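Local coordinates for protein cellobiose 2-epimerase (Caldibacillus thermoamylovorans, PDB 5ZHB) that probably catalyses the reversible C2 epimerisation of the reducing-end glucose of cellobiose to mannose, yielding a glucosyl-mannose disaccharide, at residues Y85-D88 against G93-W96; A45-I50 against Y79-E84; N279-G284 against V314-A319; W307-A312 against E333-Y338. All blocks are in the same frame, centred on the assembly; numbering follows the deposited sequence.

Overall arrangement
From the N terminus, contact 2 comes first: it closes a 28-residue loop that is nearly all helix, bringing the start of helix 49-66 back against helix 69-86. Contact 1 follows directly in series, closing a tight turn of four residues where that second helix ends; the two touch, their centres 7 Å apart. Across the chain's centre, with centres about 35 and 33 Å from that of contact 1, lie contacts 3 and 4. Their segments alternate along the chain, so the loops cross. Helix 306-323 serves both, meeting helix 267-283 in contact 3 and helix 326-343 in contact 4, with Phe316 and Ile335 touching between them.

Contact 1: Y85-D88 against G93-W96; sequences YVFD and GLYW
Gly93 lays its backbone N over one face of the Phe87 ring, 3.6 Å from CE2 and displaced toward the rim. Its positive phi of 87° is easily borne by glycine, and its carbonyl O receives the N-H of Asp88 at 2.8 Å in a nearly straight bond. Next comes Leu94, whose CB rests on CG1 of Val86 (3.9 Å). The Leu94 and Phe87 side chains cross at about a right angle, Leu94 CD2 lying 4.0 Å from ring atom CD2 of Phe87. These branched and aromatic groups suit a buried place with little need of polar partners. Phe87 and Leu94 form a single antiparallel bridge, as the non-hydrogen-bonded pair: the flanking bonds are the one from Asp88 and a second from Tyr95 N to Val86 O, 2.8 Å long. In this way the chain leaving helix 69-86 is folded back on itself before strand 97-98, at one of the inter-helix turns of the (alpha/alpha)6 barrel known for this epimerase family. The ring of Tyr95 then slides beneath Asp88, whose CB sits 3.8 Å from the ring centroid in a CH-pi contact, while Tyr85 O lies at the ring's edge, in its plane. With CG anti to the backbone N (chi1 172°), the carboxylate of Asp88 is carried out toward the hydroxyl end of the Tyr95 ring, 19° from parallel to it, yet makes no hydrogen bond with the hydroxyl. Its OD2 instead forms salt bridges with Lys109 and Arg162, and OD1 accepts the N-H groups of Gln90 and Tyr91, the former an Asx turn.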
# COMPACT_ATOMS: atom_id res chain seq x y z
N TYR A 85 12.45 -8.62 15.63
CA TYR A 85 12.00 -7.56 16.52
C TYR A 85 10.52 -7.16 16.31
O TYR A 85 9.85 -6.85 17.29
CB TYR A 85 12.94 -6.37 16.32
CG TYR A 85 14.36 -6.72 16.76
CD1 TYR A 85 14.69 -6.84 18.11
CD2 TYR A 85 15.35 -6.97 15.82
CE1 TYR A 85 15.97 -7.20 18.50
CE2 TYR A 85 16.64 -7.31 16.20
CZ TYR A 85 16.94 -7.44 17.55
OH TYR A 85 18.23 -7.80 17.88
N VAL A 86 10.02 -7.07 15.07
CA VAL A 86 8.69 -6.51 14.85
C VAL A 86 7.64 -7.54 15.23
O VAL A 86 6.58 -7.18 15.76
CB VAL A 86 8.47 -5.96 13.43
CG1 VAL A 86 7.02 -5.49 13.21
CG2 VAL A 86 9.46 -4.87 13.08
N PHE A 87 7.91 -8.83 14.96
CA PHE A 87 7.06 -9.93 15.37
C PHE A 87 7.14 -10.06 16.88
O PHE A 87 8.22 -10.02 17.45
CB PHE A 87 7.42 -11.25 14.65
CG PHE A 87 6.38 -12.36 14.79
CD1 PHE A 87 6.39 -13.21 15.90
CD2 PHE A 87 5.36 -12.54 13.85
CE1 PHE A 87 5.44 -14.22 16.05
CE2 PHE A 87 4.40 -13.55 14.00
CZ PHE A 87 4.43 -14.38 15.10
N ASP A 88 5.97 -10.20 17.53
CA ASP A 88 5.89 -10.38 18.97
C ASP A 88 5.93 -11.88 19.25
O ASP A 88 4.94 -12.57 19.04
CB ASP A 88 4.59 -9.79 19.46
CG ASP A 88 4.24 -10.05 20.93
OD1 ASP A 88 5.02 -10.77 21.64
OD2 ASP A 88 3.22 -9.47 21.36
N GLY A 93 2.04 -11.89 16.16
CA GLY A 93 1.66 -10.81 15.27
C GLY A 93 2.66 -9.66 15.35
O GLY A 93 3.57 -9.69 16.18
N LEU A 94 2.49 -8.66 14.47
CA LEU A 94 3.46 -7.60 14.29
C LEU A 94 3.08 -6.42 15.16
O LEU A 94 1.93 -6.02 15.16
CB LEU A 94 3.54 -7.15 12.84
CG LEU A 94 3.76 -8.23 11.78
CD1 LEU A 94 3.84 -7.57 10.40
CD2 LEU A 94 5.01 -9.03 12.06
N TYR A 95 4.06 -5.91 15.93
CA TYR A 95 3.94 -4.64 16.62
C TYR A 95 3.68 -3.50 15.64
O TYR A 95 4.17 -3.52 14.52
CB TYR A 95 5.28 -4.43 17.35
CG TYR A 95 5.50 -5.34 18.54
CD1 TYR A 95 4.51 -5.55 19.50
CD2 TYR A 95 6.73 -5.97 18.74
CE1 TYR A 95 4.73 -6.35 20.61
CE2 TYR A 95 6.97 -6.77 19.84
CZ TYR A 95 5.98 -6.93 20.80
OH TYR A 95 6.21 -7.76 21.85
N TRP A 96 3.01 -2.46 16.13
CA TRP A 96 2.80 -1.24 15.36
C TRP A 96 4.08 -0.41 15.20
O TRP A 96 4.36 0.12 14.11
CB TRP A 96 1.72 -0.42 16.04
CG TRP A 96 1.20 0.75 15.25
CD1 TRP A 96 1.35 2.08 15.53
CD2 TRP A 96 0.35 0.68 14.08
NE1 TRP A 96 0.67 2.83 14.61
CE2 TRP A 96 0.04 2.00 13.71
CE3 TRP A 96 -0.16 -0.37 13.31
CZ2 TRP A 96 -0.77 2.30 12.62
CZ3 TRP A 96 -0.93 -0.07 12.21
CH2 TRP A 96 -1.25 1.25 11.88

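Contact 2: A45-I50 against Y79-E84; sequences AGKGGI and YRFLTE
Gly49 and Leu82 mark the closest approach of the two backbones, with their CA atoms 7.4 Å apart, a spacing filled by side chains; no hydrogen bond joins the segments. One segment passes from the short strand 47-48 into a helix, with Gly48 at the N-cap; the other is helical throughout and widens to a pi-type turn at 82-84. The gap is bridged chiefly by Lys47 and Phe81. The lysine runs extended beyond CG and crosses the phenylalanine at about a right angle, so that its methylene CD meets ring atom CZ at 3.4 Å and CB approaches CE2 at 3.9 Å. The Phe81 ring is brought there by CG standing anti to the backbone N (chi1 -166°). In the (alpha/alpha)6 barrel of this family the contact joins strand 47-48 and the first turn of helix 49-66 to helix 69-86, which follows after a short link. A lysine fits because its aliphatic stem can pack against an aromatic ring while NZ goes on to a salt bridge with Asp25 and hydrogen bonds to the carbonyls of Gly29 and Tyr100. Beside this pair, Leu82 reaches only loosely toward the Gly49 carbonyl, its CD1 4.4 Å from O, and packs also on Thr52, Cys53 and Leu56 of the same neighbouring helix.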
# COMPACT_ATOMS: atom_id res chain seq x y z
N ALA A 45 15.43 7.12 15.54
CA ALA A 45 13.98 7.24 15.45
C ALA A 45 13.32 5.87 15.59
O ALA A 45 13.93 4.82 15.34
CB ALA A 45 13.61 7.88 14.13
N GLY A 46 12.03 5.88 15.96
CA GLY A 46 11.21 4.67 15.94
C GLY A 46 11.14 4.03 14.56
O GLY A 46 11.26 4.73 13.55
N LYS A 47 11.00 2.69 14.54
CA LYS A 47 10.91 1.90 13.31
C LYS A 47 9.51 1.27 13.20
O LYS A 47 9.10 0.50 14.06
CB LYS A 47 12.02 0.84 13.26
CG LYS A 47 13.42 1.43 13.21
CD LYS A 47 14.55 0.41 13.34
CE LYS A 47 15.88 1.10 13.23
NZ LYS A 47 16.99 0.19 13.53
N GLY A 48 8.75 1.65 12.15
CA GLY A 48 7.38 1.17 12.02
C GLY A 48 7.33 -0.30 11.62
O GLY A 48 8.17 -0.75 10.85
N GLY A 49 6.31 -1.01 12.10
CA GLY A 49 6.06 -2.38 11.72
C GLY A 49 5.65 -2.44 10.25
O GLY A 49 6.22 -3.21 9.48
N ILE A 50 4.70 -1.58 9.88
CA ILE A 50 4.29 -1.50 8.48
C ILE A 50 5.45 -1.02 7.59
O ILE A 50 5.65 -1.58 6.51
CB ILE A 50 3.00 -0.68 8.30
CG1 ILE A 50 1.84 -1.45 8.95
CG2 ILE A 50 2.75 -0.44 6.81
CD1 ILE A 50 0.52 -0.71 8.99
N TYR A 79 13.94 -8.76 6.29
CA TYR A 79 13.31 -9.97 6.80
C TYR A 79 13.74 -10.26 8.25
O TYR A 79 12.89 -10.54 9.12
CB TYR A 79 13.61 -11.13 5.86
CG TYR A 79 13.06 -12.43 6.41
CD1 TYR A 79 11.72 -12.74 6.26
CD2 TYR A 79 13.89 -13.34 7.06
CE1 TYR A 79 11.20 -13.92 6.76
CE2 TYR A 79 13.37 -14.52 7.57
CZ TYR A 79 12.03 -14.81 7.41
OH TYR A 79 11.49 -15.98 7.84
N ARG A 80 15.06 -10.18 8.48
CA ARG A 80 15.65 -10.36 9.80
C ARG A 80 15.04 -9.41 10.83
O ARG A 80 14.62 -9.84 11.89
CB ARG A 80 17.17 -10.15 9.78
CG ARG A 80 17.90 -11.27 9.06
CD ARG A 80 19.40 -11.17 9.29
NE ARG A 80 20.11 -10.15 8.50
CZ ARG A 80 20.52 -10.26 7.24
NH1 ARG A 80 20.42 -11.40 6.58
NH2 ARG A 80 21.06 -9.21 6.65
N PHE A 81 14.99 -8.12 10.53
CA PHE A 81 14.44 -7.18 11.48
C PHE A 81 12.96 -7.43 11.74
O PHE A 81 12.48 -7.25 12.87
CB PHE A 81 14.61 -5.75 10.95
CG PHE A 81 14.36 -4.73 12.05
CD1 PHE A 81 15.25 -4.64 13.12
CD2 PHE A 81 13.26 -3.87 12.03
CE1 PHE A 81 15.06 -3.67 14.10
CE2 PHE A 81 13.05 -2.96 13.05
CZ PHE A 81 13.96 -2.84 14.07
N LEU A 82 12.22 -7.76 10.68
CA LEU A 82 10.79 -8.03 10.78
C LEU A 82 10.56 -9.22 11.71
O LEU A 82 9.72 -9.12 12.60
CB LEU A 82 10.14 -8.26 9.42
CG LEU A 82 8.63 -8.53 9.44
CD1 LEU A 82 7.88 -7.24 9.82
CD2 LEU A 82 8.13 -9.10 8.13
N THR A 83 11.26 -10.35 11.48
CA THR A 83 10.94 -11.57 12.22
C THR A 83 11.57 -11.56 13.62
O THR A 83 11.02 -12.18 14.53
CB THR A 83 11.34 -12.81 11.42
OG1 THR A 83 12.66 -12.61 10.96
CG2 THR A 83 10.43 -13.03 10.22
N GLU A 84 12.68 -10.83 13.80
CA GLU A 84 13.41 -10.82 15.07
C GLU A 84 12.83 -9.83 16.08
O GLU A 84 12.66 -10.20 17.24
CB GLU A 84 14.89 -10.55 14.80
CG GLU A 84 15.55 -11.78 14.18
CD GLU A 84 16.95 -11.53 13.67
OE1 GLU A 84 17.51 -10.46 14.00
OE2 GLU A 84 17.44 -12.37 12.87

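Contact 3: N279-G284 against V314-A319; sequences NIEKKG and VGFYNA
Phe316 pushes the far end of its ring against the backbone of the opposing helix, with CZ 3.5 Å from Glu281 CA. The carbonyl carbon of Ile280 lies at the edge of this ring, near its plane, while Glu281 CA comes in obliquely. On one flank of that meeting CG2 of Ile280 comes to 4.0 Å from CZ, and the two side chains cross at about a right angle. On the other, CB of Glu281 approaches ring atom CE1 at 3.7 Å. Beyond CB the glutamate turns off: CG lies anti to the backbone N (chi1 -173°) and the chain bends at chi2, so its carboxylate leads away from the ring while the side chain packs on Lys327. Glutamate is thus suited to the margin of the contact, giving methylene groups inward and charge outward. The backbones stay well apart, 7.7 Å between the CA atoms of Glu281 and Phe316, and the long, flat phenylalanine spans them. Other sides of Phe316 are covered by Ile249 of helix 245-262 and by Ala331, Val332 and Ile335 of helix 326-343, which makes it a shared packing residue among four helices of the (alpha/alpha)6 barrel. No hydrogen bond or salt bridge joins the two segments, so their cohesion here rests on apolar burial and the fit of one aromatic ring.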
# COMPACT_ATOMS: atom_id res chain seq x y z
N ASN A 279 -13.98 6.92 -13.59
CA ASN A 279 -14.48 7.90 -12.65
C ASN A 279 -13.33 8.80 -12.18
O ASN A 279 -13.48 10.03 -12.03
CB ASN A 279 -15.19 7.19 -11.50
CG ASN A 279 -15.96 8.16 -10.64
OD1 ASN A 279 -16.79 8.93 -11.15
ND2 ASN A 279 -15.64 8.23 -9.36
N ILE A 280 -12.19 8.17 -11.87
CA ILE A 280 -11.10 8.94 -11.27
C ILE A 280 -10.41 9.76 -12.36
O ILE A 280 -9.96 10.87 -12.08
CB ILE A 280 -10.14 8.04 -10.47
CG1 ILE A 280 -10.88 7.31 -9.32
CG2 ILE A 280 -8.96 8.87 -9.97
CD1 ILE A 280 -11.51 8.23 -8.28
N GLU A 281 -10.35 9.25 -13.60
CA GLU A 281 -9.81 10.01 -14.72
C GLU A 281 -10.61 11.31 -14.86
O GLU A 281 -10.04 12.38 -15.08
CB GLU A 281 -9.71 9.14 -15.97
CG GLU A 281 -9.02 9.77 -17.19
CD GLU A 281 -9.73 10.93 -17.90
OE1 GLU A 281 -9.11 11.71 -18.63
OE2 GLU A 281 -10.94 11.07 -17.71
N LYS A 282 -11.94 11.23 -14.68
CA LYS A 282 -12.81 12.37 -14.90
C LYS A 282 -12.88 13.27 -13.67
O LYS A 282 -13.03 14.48 -13.80
CB LYS A 282 -14.24 11.91 -15.23
CG LYS A 282 -15.25 13.03 -15.49
CD LYS A 282 -16.70 12.54 -15.52
CE LYS A 282 -16.91 11.41 -16.48
NZ LYS A 282 -18.30 10.96 -16.54
N LYS A 283 -12.85 12.69 -12.47
CA LYS A 283 -13.16 13.47 -11.29
C LYS A 283 -11.93 13.83 -10.46
O LYS A 283 -11.97 14.82 -9.74
CB LYS A 283 -14.22 12.69 -10.50
CG LYS A 283 -15.58 12.61 -11.24
CD LYS A 283 -16.66 11.93 -10.42
CE LYS A 283 -17.98 11.80 -11.15
NZ LYS A 283 -18.81 10.85 -10.40
N GLY A 284 -10.84 13.05 -10.57
CA GLY A 284 -9.67 13.23 -9.72
C GLY A 284 -8.53 14.02 -10.37
O GLY A 284 -7.73 14.63 -9.67
N VAL A 314 -0.52 3.52 -12.21
CA VAL A 314 -0.68 2.09 -12.39
C VAL A 314 -2.13 1.79 -12.79
O VAL A 314 -2.37 1.04 -13.73
CB VAL A 314 -0.23 1.27 -11.17
CG1 VAL A 314 -0.47 -0.23 -11.37
CG2 VAL A 314 1.25 1.54 -10.85
N GLY A 315 -3.09 2.36 -12.07
CA GLY A 315 -4.48 2.01 -12.26
C GLY A 315 -4.95 2.45 -13.64
O GLY A 315 -5.68 1.73 -14.29
N PHE A 316 -4.46 3.61 -14.08
CA PHE A 316 -4.81 4.13 -15.40
C PHE A 316 -4.21 3.27 -16.50
O PHE A 316 -4.88 3.02 -17.50
CB PHE A 316 -4.47 5.61 -15.50
CG PHE A 316 -5.35 6.59 -14.75
CD1 PHE A 316 -6.67 6.31 -14.40
CD2 PHE A 316 -4.86 7.84 -14.45
CE1 PHE A 316 -7.44 7.26 -13.73
CE2 PHE A 316 -5.64 8.80 -13.80
CZ PHE A 316 -6.92 8.49 -13.42
N TYR A 317 -2.98 2.78 -16.31
CA TYR A 317 -2.36 1.91 -17.29
C TYR A 317 -3.08 0.55 -17.38
O TYR A 317 -3.25 -0.01 -18.47
CB TYR A 317 -0.86 1.77 -17.05
CG TYR A 317 -0.24 1.02 -18.21
CD1 TYR A 317 -0.08 1.62 -19.45
CD2 TYR A 317 0.09 -0.32 -18.09
CE1 TYR A 317 0.45 0.93 -20.53
CE2 TYR A 317 0.60 -1.03 -19.16
CZ TYR A 317 0.77 -0.40 -20.39
OH TYR A 317 1.30 -1.13 -21.41
N ASN A 318 -3.47 -0.01 -16.22
CA ASN A 318 -4.28 -1.21 -16.19
C ASN A 318 -5.57 -1.00 -16.99
O ASN A 318 -5.93 -1.83 -17.83
CB ASN A 318 -4.63 -1.60 -14.74
CG ASN A 318 -5.29 -2.96 -14.62
OD1 ASN A 318 -4.69 -3.98 -14.95
ND2 ASN A 318 -6.51 -2.99 -14.10
N ALA A 319 -6.25 0.11 -16.71
CA ALA A 319 -7.47 0.47 -17.41
C ALA A 319 -7.24 0.58 -18.93
O ALA A 319 -8.14 0.21 -19.70
CB ALA A 319 -7.99 1.76 -16.87

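Contact 4: W307-A312 against E333-Y338; sequences WVQVEA and ERIWDY
Ile335 fills the tight part of this helix-to-helix contact with both of its branches. Its CG2 methyl, anti to the backbone N, lies beside the carbonyl O of Gln309, 3.6 Å from it, and touches Gln309 CB at 3.8 Å. The CD1 methyl, at the end of the other branch (chi1 -60°), reaches along the helix to Ala312 CB, also at 3.8 Å. The small alanine admits this methyl closely, and the beta-branched isoleucine serves two residues one helical turn apart. Where these three meet, the backbones come as near as 6.6 Å between the CA atoms of Gln309 and Ile335. Packing loosens toward Tyr338, which turns its CB in the same direction but stays 4.8 Å from the other segment and leans instead on Arg304 and Asp288. On the far side of helix 326-343, Glu333 is partly exposed and Asp337 is open to solvent, as suits charged residues that face outward. Gln309 is the polar member of the buried group: bent at chi2, it curls beside Ile335, while OE1 accepts the N-H of Leu291 in the loop that also covers Ile335 and Ala312. Helices 306-323 and 326-343, successive in the (alpha/alpha)6 barrel, therefore meet here by apolar packing, with no hydrogen bond between the segments; the buried OE1 of Gln309 is satisfied by Leu291 N, in a loop outside both helices.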
# COMPACT_ATOMS: atom_id res chain seq x y z
N TRP A 307 1.95 9.12 -3.23
CA TRP A 307 1.44 7.77 -3.46
C TRP A 307 0.21 7.80 -4.36
O TRP A 307 0.02 6.86 -5.14
CB TRP A 307 1.18 7.00 -2.16
CG TRP A 307 0.03 7.46 -1.31
CD1 TRP A 307 0.08 8.27 -0.22
CD2 TRP A 307 -1.35 7.06 -1.45
NE1 TRP A 307 -1.17 8.45 0.30
CE2 TRP A 307 -2.07 7.72 -0.44
CE3 TRP A 307 -2.04 6.23 -2.34
CZ2 TRP A 307 -3.45 7.55 -0.28
CZ3 TRP A 307 -3.40 6.05 -2.18
CH2 TRP A 307 -4.10 6.72 -1.17
N VAL A 308 -0.58 8.88 -4.26
CA VAL A 308 -1.77 9.04 -5.08
C VAL A 308 -1.40 9.11 -6.57
O VAL A 308 -1.97 8.40 -7.39
CB VAL A 308 -2.57 10.27 -4.61
CG1 VAL A 308 -3.70 10.60 -5.58
CG2 VAL A 308 -3.06 10.15 -3.17
N GLN A 309 -0.31 9.82 -6.89
CA GLN A 309 0.09 9.99 -8.27
C GLN A 309 0.51 8.64 -8.84
O GLN A 309 0.11 8.28 -9.94
CB GLN A 309 1.24 10.99 -8.41
CG GLN A 309 1.06 12.30 -7.66
CD GLN A 309 -0.25 13.01 -7.96
OE1 GLN A 309 -0.63 13.15 -9.12
NE2 GLN A 309 -0.99 13.36 -6.92
N VAL A 310 1.34 7.87 -8.12
CA VAL A 310 1.84 6.64 -8.71
C VAL A 310 0.74 5.57 -8.81
O VAL A 310 0.77 4.76 -9.72
CB VAL A 310 3.06 6.07 -7.97
CG1 VAL A 310 4.16 7.11 -7.83
CG2 VAL A 310 2.74 5.46 -6.63
N GLU A 311 -0.14 5.46 -7.82
CA GLU A 311 -1.27 4.54 -7.91
C GLU A 311 -2.15 4.92 -9.11
O GLU A 311 -2.70 4.05 -9.76
CB GLU A 311 -2.11 4.47 -6.64
CG GLU A 311 -1.35 3.86 -5.46
CD GLU A 311 -0.80 2.47 -5.64
OE1 GLU A 311 -1.36 1.74 -6.48
OE2 GLU A 311 0.22 2.11 -4.96
N ALA A 312 -2.32 6.21 -9.37
CA ALA A 312 -3.09 6.63 -10.55
C ALA A 312 -2.40 6.16 -11.83
O ALA A 312 -3.05 5.68 -12.77
CB ALA A 312 -3.31 8.12 -10.52
N GLU A 333 0.89 9.65 -18.98
CA GLU A 333 2.00 10.47 -19.44
C GLU A 333 2.00 11.80 -18.69
O GLU A 333 3.06 12.25 -18.27
CB GLU A 333 1.90 10.68 -20.97
CG GLU A 333 2.17 9.42 -21.79
CD GLU A 333 1.85 9.51 -23.30
OE1 GLU A 333 1.57 10.63 -23.80
OE2 GLU A 333 1.86 8.46 -23.99
N ARG A 334 0.84 12.43 -18.50
CA ARG A 334 0.78 13.73 -17.88
C ARG A 334 1.06 13.66 -16.37
O ARG A 334 1.68 14.57 -15.81
CB ARG A 334 -0.59 14.40 -18.08
CG ARG A 334 -0.85 14.67 -19.55
CD ARG A 334 -2.26 15.21 -19.74
NE ARG A 334 -2.29 16.60 -19.30
CZ ARG A 334 -3.24 17.23 -18.61
NH1 ARG A 334 -4.32 16.61 -18.16
NH2 ARG A 334 -3.07 18.51 -18.35
N ILE A 335 0.63 12.59 -15.69
CA ILE A 335 1.02 12.45 -14.29
C ILE A 335 2.54 12.33 -14.21
O ILE A 335 3.16 12.92 -13.33
CB ILE A 335 0.35 11.23 -13.63
CG1 ILE A 335 -1.18 11.34 -13.67
CG2 ILE A 335 0.86 11.05 -12.19
CD1 ILE A 335 -1.85 10.00 -13.44
N TRP A 336 3.13 11.53 -15.09
CA TRP A 336 4.56 11.31 -15.01
C TRP A 336 5.32 12.62 -15.20
O TRP A 336 6.25 12.92 -14.44
CB TRP A 336 4.99 10.27 -16.03
CG TRP A 336 6.47 10.01 -15.99
CD1 TRP A 336 7.31 10.02 -17.07
CD2 TRP A 336 7.28 9.63 -14.85
NE1 TRP A 336 8.58 9.71 -16.68
CE2 TRP A 336 8.59 9.44 -15.34
CE3 TRP A 336 7.03 9.44 -13.49
CZ2 TRP A 336 9.65 9.07 -14.51
CZ3 TRP A 336 8.09 9.06 -12.67
CH2 TRP A 336 9.37 8.86 -13.18
N ASP A 337 4.91 13.43 -16.18
CA ASP A 337 5.53 14.74 -16.35
C ASP A 337 5.42 15.61 -15.12
O ASP A 337 6.36 16.32 -14.76
CB ASP A 337 4.90 15.54 -17.48
CG ASP A 337 5.73 15.42 -18.74
OD1 ASP A 337 6.93 15.81 -18.68
OD2 ASP A 337 5.20 14.88 -19.73
N TYR A 338 4.24 15.64 -14.51
CA TYR A 338 4.07 16.38 -13.28
C TYR A 338 5.05 15.88 -12.21
O TYR A 338 5.68 16.68 -11.52
CB TYR A 338 2.64 16.24 -12.75
CG TYR A 338 2.43 17.03 -11.48
CD1 TYR A 338 1.99 18.35 -11.49
CD2 TYR A 338 2.68 16.43 -10.25
CE1 TYR A 338 1.83 19.07 -10.31
CE2 TYR A 338 2.55 17.15 -9.08
CZ TYR A 338 2.12 18.46 -9.11
OH TYR A 338 1.99 19.08 -7.90